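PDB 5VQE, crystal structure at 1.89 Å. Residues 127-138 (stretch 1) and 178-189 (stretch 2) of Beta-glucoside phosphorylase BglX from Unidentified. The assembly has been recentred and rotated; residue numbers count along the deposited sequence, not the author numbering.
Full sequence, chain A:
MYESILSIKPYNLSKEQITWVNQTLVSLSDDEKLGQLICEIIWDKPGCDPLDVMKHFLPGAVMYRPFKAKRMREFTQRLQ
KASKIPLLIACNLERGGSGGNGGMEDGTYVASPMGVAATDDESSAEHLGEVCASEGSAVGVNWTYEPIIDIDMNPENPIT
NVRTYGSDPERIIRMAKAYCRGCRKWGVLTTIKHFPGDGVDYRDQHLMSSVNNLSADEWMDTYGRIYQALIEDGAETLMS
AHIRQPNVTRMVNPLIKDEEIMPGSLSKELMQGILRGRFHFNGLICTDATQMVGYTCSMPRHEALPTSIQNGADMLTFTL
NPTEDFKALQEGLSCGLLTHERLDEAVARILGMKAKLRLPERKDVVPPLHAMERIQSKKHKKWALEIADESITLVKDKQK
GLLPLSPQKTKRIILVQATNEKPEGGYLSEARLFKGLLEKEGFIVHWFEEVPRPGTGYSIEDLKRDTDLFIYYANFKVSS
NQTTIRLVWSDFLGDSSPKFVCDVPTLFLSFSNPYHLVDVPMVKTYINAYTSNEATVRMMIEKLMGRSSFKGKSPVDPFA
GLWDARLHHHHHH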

# COMPACT_ATOMS: atom_id res chain seq x y z
N HIS A 127 13.35 -6.25 6.61
CA HIS A 127 13.03 -5.64 7.90
C HIS A 127 11.65 -5.00 7.89
O HIS A 127 10.89 -5.15 8.85
CB HIS A 127 14.10 -4.60 8.26
CG HIS A 127 15.44 -5.21 8.55
ND1 HIS A 127 16.60 -4.47 8.56
CD2 HIS A 127 15.79 -6.48 8.83
CE1 HIS A 127 17.62 -5.27 8.83
NE2 HIS A 127 17.15 -6.50 9.00
N LEU A 128 11.30 -4.30 6.81
CA LEU A 128 9.95 -3.76 6.69
C LEU A 128 8.91 -4.86 6.86
O LEU A 128 7.94 -4.71 7.62
CB LEU A 128 9.76 -3.08 5.33
CG LEU A 128 8.35 -2.57 5.05
CD1 LEU A 128 7.99 -1.46 6.03
CD2 LEU A 128 8.26 -2.08 3.62
N GLY A 129 9.08 -5.97 6.14
CA GLY A 129 8.13 -7.06 6.26
C GLY A 129 8.06 -7.64 7.66
O GLY A 129 6.98 -7.96 8.16
N GLU A 130 9.22 -7.77 8.32
CA GLU A 130 9.22 -8.25 9.70
C GLU A 130 8.41 -7.33 10.61
O GLU A 130 7.64 -7.81 11.44
CB GLU A 130 10.66 -8.38 10.22
CG GLU A 130 11.39 -9.59 9.71
CD GLU A 130 12.41 -10.13 10.71
OE1 GLU A 130 12.05 -10.35 11.88
OE2 GLU A 130 13.57 -10.34 10.31
N VAL A 131 8.59 -6.02 10.48
CA VAL A 131 7.83 -5.11 11.35
C VAL A 131 6.34 -5.26 11.09
O VAL A 131 5.53 -5.35 12.02
CB VAL A 131 8.28 -3.65 11.17
CG1 VAL A 131 7.42 -2.72 12.03
CG2 VAL A 131 9.74 -3.50 11.53
N CYS A 132 5.95 -5.29 9.81
CA CYS A 132 4.54 -5.42 9.48
C CYS A 132 3.95 -6.68 10.10
O CYS A 132 2.91 -6.64 10.77
CB CYS A 132 4.35 -5.44 7.97
SG CYS A 132 4.86 -3.95 7.07
N ALA A 133 4.61 -7.81 9.87
CA ALA A 133 4.07 -9.09 10.31
C ALA A 133 4.25 -9.29 11.80
O ALA A 133 3.36 -9.85 12.47
CB ALA A 133 4.73 -10.22 9.52
N SER A 134 5.38 -8.84 12.35
CA SER A 134 5.60 -8.96 13.79
C SER A 134 4.54 -8.19 14.56
O SER A 134 3.92 -8.72 15.49
CB SER A 134 7.00 -8.47 14.15
OG SER A 134 7.20 -8.56 15.55
N GLU A 135 4.32 -6.93 14.20
CA GLU A 135 3.34 -6.11 14.92
C GLU A 135 1.92 -6.53 14.59
O GLU A 135 1.06 -6.60 15.48
CB GLU A 135 3.59 -4.64 14.61
CG GLU A 135 5.01 -4.21 15.02
CD GLU A 135 5.21 -2.72 15.09
OE1 GLU A 135 4.33 -1.97 14.61
OE2 GLU A 135 6.25 -2.29 15.64
N GLY A 136 1.65 -6.87 13.33
CA GLY A 136 0.33 -7.34 12.96
C GLY A 136 -0.04 -8.64 13.66
O GLY A 136 -1.14 -8.78 14.20
N SER A 137 0.87 -9.61 13.67
CA SER A 137 0.54 -10.91 14.25
C SER A 137 0.31 -10.82 15.75
O SER A 137 -0.44 -11.62 16.31
CB SER A 137 1.62 -11.95 13.93
OG SER A 137 2.88 -11.62 14.48
N ALA A 138 0.94 -9.84 16.41
CA ALA A 138 0.73 -9.67 17.85
C ALA A 138 -0.74 -9.42 18.18
O ALA A 138 -1.20 -9.79 19.27
CB ALA A 138 1.58 -8.52 18.37
N ALA A 178 11.95 -10.06 -0.60
CA ALA A 178 12.46 -9.83 0.75
C ALA A 178 11.35 -9.45 1.72
O ALA A 178 11.33 -9.93 2.86
CB ALA A 178 13.54 -8.75 0.72
N TYR A 179 10.44 -8.56 1.31
CA TYR A 179 9.29 -8.25 2.15
C TYR A 179 8.56 -9.53 2.53
O TYR A 179 8.23 -9.76 3.70
CB TYR A 179 8.35 -7.27 1.43
CG TYR A 179 7.08 -6.94 2.20
CD1 TYR A 179 5.98 -7.79 2.16
CD2 TYR A 179 6.98 -5.78 2.96
CE1 TYR A 179 4.82 -7.51 2.86
CE2 TYR A 179 5.81 -5.48 3.67
CZ TYR A 179 4.74 -6.36 3.61
OH TYR A 179 3.57 -6.10 4.30
N CYS A 180 8.33 -10.40 1.54
CA CYS A 180 7.63 -11.65 1.82
C CYS A 180 8.44 -12.53 2.76
O CYS A 180 7.87 -13.22 3.62
CB CYS A 180 7.35 -12.40 0.52
SG CYS A 180 6.12 -11.58 -0.56
N ARG A 181 9.77 -12.55 2.62
CA ARG A 181 10.57 -13.33 3.55
C ARG A 181 10.33 -12.88 4.98
O ARG A 181 10.18 -13.70 5.89
CB ARG A 181 12.06 -13.23 3.21
CG ARG A 181 12.50 -14.14 2.09
CD ARG A 181 14.03 -14.37 2.12
NE ARG A 181 14.79 -13.13 2.03
CZ ARG A 181 15.04 -12.47 0.90
NH1 ARG A 181 14.57 -12.92 -0.25
NH2 ARG A 181 15.76 -11.36 0.93
N GLY A 182 10.30 -11.56 5.20
CA GLY A 182 10.08 -11.04 6.53
C GLY A 182 8.72 -11.41 7.09
O GLY A 182 8.58 -11.67 8.28
N CYS A 183 7.70 -11.45 6.23
CA CYS A 183 6.36 -11.78 6.70
C CYS A 183 6.24 -13.25 7.06
O CYS A 183 5.61 -13.60 8.07
CB CYS A 183 5.30 -11.42 5.65
SG CYS A 183 5.12 -9.67 5.34
N ARG A 184 6.82 -14.14 6.24
CA ARG A 184 6.69 -15.57 6.48
C ARG A 184 7.36 -15.98 7.79
O ARG A 184 6.98 -17.00 8.39
CB ARG A 184 7.29 -16.35 5.32
CG ARG A 184 6.52 -16.13 4.04
CD ARG A 184 6.98 -16.99 2.90
NE ARG A 184 6.16 -16.66 1.74
CZ ARG A 184 6.60 -16.15 0.60
NH1 ARG A 184 7.89 -15.93 0.39
NH2 ARG A 184 5.73 -15.88 -0.35
N LYS A 185 8.35 -15.21 8.23
CA LYS A 185 8.98 -15.48 9.51
C LYS A 185 7.99 -15.35 10.66
O LYS A 185 8.18 -15.97 11.71
CB LYS A 185 10.17 -14.53 9.69
CG LYS A 185 10.65 -14.33 11.12
CD LYS A 185 12.00 -13.61 11.17
CE LYS A 185 12.39 -13.27 12.62
NZ LYS A 185 13.74 -12.63 12.72
N TRP A 186 6.91 -14.59 10.46
CA TRP A 186 5.92 -14.36 11.51
C TRP A 186 4.56 -14.98 11.19
O TRP A 186 3.57 -14.65 11.85
CB TRP A 186 5.80 -12.86 11.78
CG TRP A 186 7.07 -12.30 12.34
CD1 TRP A 186 8.10 -11.74 11.65
CD2 TRP A 186 7.46 -12.29 13.72
NE1 TRP A 186 9.11 -11.37 12.50
CE2 TRP A 186 8.74 -11.70 13.78
CE3 TRP A 186 6.86 -12.72 14.90
CZ2 TRP A 186 9.42 -11.52 14.98
CZ3 TRP A 186 7.54 -12.55 16.10
CH2 TRP A 186 8.81 -11.95 16.13
N GLY A 187 4.50 -15.88 10.21
CA GLY A 187 3.29 -16.64 9.97
C GLY A 187 2.16 -15.84 9.36
O GLY A 187 0.99 -16.16 9.58
N VAL A 188 2.48 -14.80 8.60
CA VAL A 188 1.49 -13.92 8.00
C VAL A 188 1.51 -14.13 6.49
O VAL A 188 2.57 -14.03 5.86
CB VAL A 188 1.76 -12.45 8.37
CG1 VAL A 188 0.84 -11.51 7.59
CG2 VAL A 188 1.57 -12.25 9.88
N LEU A 189 0.34 -14.41 5.93
CA LEU A 189 0.20 -14.55 4.49
C LEU A 189 0.44 -13.21 3.80
O LEU A 189 0.09 -12.14 4.33
CB LEU A 189 -1.20 -15.06 4.15
CG LEU A 189 -1.66 -16.37 4.79
CD1 LEU A 189 -3.14 -16.63 4.50
CD2 LEU A 189 -0.81 -17.53 4.32
O HOH W 1 15.52 -10.01 11.96

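The backbones set the terms of this contact. Helix 127-138 and the helical part of the second stretch, 178-184, run in broadly the same direction, with 36° between their axes and a closest approach of only 6.6 Å. Two glycines lie where the chains come together: Gly129 CA is 4.4 Å from Tyr179 CA, and Glu130 CA is 4.3 Å from Gly182 CA. An ideal CB built on Gly129 would fall 2.2 Å from Tyr179 O, and one on Gly182 would fall 2.7 Å from Glu130 N, so neither position has room for a side chain at this spacing.

Apolar packing continues from that crossing. Ala133 CB points toward the second stretch and packs against several residues: it lies 3.6 Å from Cys183 CA, 3.6 Å from Trp186 CB and 3.8 Å from Val188 CG2. The last two belong to the segment after the helix, where a type I turn from Arg184 to Gly187 redirects the chain; Gly187 has a positive phi of 72°, which glycine tolerates readily.

The rings of Tyr179 and Trp186 each receive a CH-pi contact on one face. Gly129 CA sits 4.0 Å from the Tyr179 ring centroid, 25° off the normal, while Leu128 CD2 meets the ring edge, 4.0 Å from Tyr179 CD2. Ser134 CB lies 3.8 Å from the centroid of the Trp186 five-membered ring, 16° off its normal.

The polar chemistry centres on Glu130, whose carboxylate reaches past Gly182. Trp186 NE1 donates to Glu130 OE1 at 3.2 Å with a nearly straight N-H...O angle of 167°. Lys185 NZ forms a salt bridge with the same OE1 of Glu130 at 3.0 Å, although its hydrogen-bond geometry is weak. Water 1 donates to Glu130 OE2 at 2.6 Å and accepts a weak bond from Lys185 NZ at 3.3 Å, bridging the charged pair.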